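Local coordinates for glucuronan lyase A (PDB 2ZZJ), which probably cleaves beta-1,4-linked glucuronan within the chain as a family 20 polysaccharide lyase with a beta-jelly-roll fold and a bound calcium ion, at residues G174-V177 against H178-Y181. Numbering follows the deposited sequence.
Sequences GAKV and HEEY
Lys176 and Glu179 meet on one side of a bulged strand, their side chains running across each other at a slant. Lys176 leaves the backbone with CG anti to N (chi1 -169°), and the bend at chi3 carries the amine to the carboxylate: NZ lies 3.2 Å from Glu179 OE2, a salt bridge whose hydrogen bond is weak. That oxygen has a second, shorter grip, since Tyr181 OH donates to Glu179 OE2 at 2.8 Å, on the anti side and tilted somewhat from the carboxylate plane; together the two donors should stabilise the negative charge.

His178 NE2 gives a nearly straight hydrogen bond (172°) to Glu180 OE2 at 2.7 Å, with the acceptor in the ring plane. At the other nitrogen, a water sits 2.7 Å from His178 ND1 and donates to Val177 O at 3.2 Å, bridging ring and backbone. Partners at both nitrogens should limit rotation of the imidazole. Val177 CG2 lies beside His178 N (3.5 Å).

Val177 and His178 both face Ile170 in a classic beta bulge of the hairpin formed by strands 166-172 and 175-183. Its extra residue shifts the strand's alternation, bringing Lys176 and Glu179 to the same side. Both also touch Lys169 of the hairpin partner, while His178 packs on Arg140 and Leu143 of strand 135-145, in the other sheet of the jelly roll, where Arg140 also pairs with Glu180.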
loop_
_atom_site.group_PDB
_atom_site.type_symbol
_atom_site.label_atom_id
_atom_site.label_comp_id
_atom_site.label_asym_id
_atom_site.label_seq_id
_atom_site.Cartn_x
_atom_site.Cartn_y
_atom_site.Cartn_z
ATOM N N GLY A 174 5.844 -3.269 -15.761
ATOM C CA GLY A 174 6.114 -2.548 -17.005
ATOM C C GLY A 174 4.933 -2.502 -17.952
ATOM O O GLY A 174 4.998 -1.829 -18.994
ATOM N N ALA A 175 3.850 -3.182 -17.581
ATOM C CA ALA A 175 2.639 -3.226 -18.391
ATOM C C ALA A 175 1.454 -2.539 -17.707
ATOM O O ALA A 175 1.245 -2.715 -16.512
ATOM C CB ALA A 175 2.318 -4.682 -18.709
ATOM N N LYS A 176 0.680 -1.751 -18.460
ATOM C CA LYS A 176 -0.533 -1.169 -17.926
ATOM C C LYS A 176 -1.482 -2.322 -17.686
ATOM O O LYS A 176 -1.737 -3.107 -18.622
ATOM C CB LYS A 176 -1.161 -0.199 -18.923
ATOM C CG LYS A 176 -2.289 0.645 -18.353
ATOM C CD LYS A 176 -2.713 1.748 -19.360
ATOM C CE LYS A 176 -2.316 3.107 -18.830
ATOM N NZ LYS A 176 -2.234 4.219 -19.857
ATOM N N VAL A 177 -1.963 -2.446 -16.447
ATOM C CA VAL A 177 -2.914 -3.515 -16.088
ATOM C C VAL A 177 -4.272 -2.998 -15.683
ATOM O O VAL A 177 -5.219 -3.776 -15.561
ATOM C CB VAL A 177 -2.391 -4.492 -14.994
ATOM C CG1 VAL A 177 -1.167 -5.233 -15.497
ATOM C CG2 VAL A 177 -2.166 -3.766 -13.670
ATOM N N HIS A 178 -4.393 -1.694 -15.456
ATOM C CA HIS A 178 -5.682 -1.155 -15.113
ATOM C C HIS A 178 -5.737 0.309 -15.450
ATOM O O HIS A 178 -4.801 1.042 -15.186
ATOM C CB HIS A 178 -5.984 -1.344 -13.617
ATOM C CG HIS A 178 -7.399 -1.020 -13.241
ATOM N ND1 HIS A 178 -8.444 -1.890 -13.468
ATOM C CD2 HIS A 178 -7.948 0.085 -12.680
ATOM C CE1 HIS A 178 -9.573 -1.342 -13.044
ATOM N NE2 HIS A 178 -9.302 -0.140 -12.576
ATOM N N GLU A 179 -6.836 0.756 -16.049
ATOM C CA GLU A 179 -7.053 2.185 -16.118
ATOM C C GLU A 179 -8.533 2.461 -16.155
ATOM O O GLU A 179 -9.307 1.722 -16.787
ATOM C CB GLU A 179 -6.278 2.825 -17.279
ATOM C CG GLU A 179 -7.083 3.199 -18.508
ATOM C CD GLU A 179 -6.250 3.210 -19.765
ATOM O OE1 GLU A 179 -6.407 2.260 -20.557
ATOM O OE2 GLU A 179 -5.424 4.128 -19.939
ATOM N N GLU A 180 -8.931 3.469 -15.415
ATOM C CA GLU A 180 -10.297 3.935 -15.484
ATOM C C GLU A 180 -10.325 5.439 -15.263
ATOM O O GLU A 180 -9.478 5.994 -14.552
ATOM C CB GLU A 180 -11.202 3.164 -14.518
ATOM C CG GLU A 180 -10.959 3.423 -13.063
ATOM C CD GLU A 180 -11.796 2.499 -12.194
ATOM O OE1 GLU A 180 -12.995 2.785 -12.020
ATOM O OE2 GLU A 180 -11.268 1.488 -11.688
ATOM N N TYR A 181 -11.287 6.100 -15.920
ATOM C CA TYR A 181 -11.361 7.564 -15.971
ATOM C C TYR A 181 -12.684 8.105 -15.439
ATOM O O TYR A 181 -13.647 7.354 -15.269
ATOM C CB TYR A 181 -11.146 8.037 -17.406
ATOM C CG TYR A 181 -9.758 7.732 -17.885
ATOM C CD1 TYR A 181 -8.705 8.633 -17.661
ATOM C CD2 TYR A 181 -9.475 6.513 -18.497
ATOM C CE1 TYR A 181 -7.403 8.329 -18.083
ATOM C CE2 TYR A 181 -8.196 6.205 -18.908
ATOM C CZ TYR A 181 -7.162 7.112 -18.694
ATOM O OH TYR A 181 -5.890 6.780 -19.117
HETATM O O HOH W 1 -8.216 -4.338 -14.689
#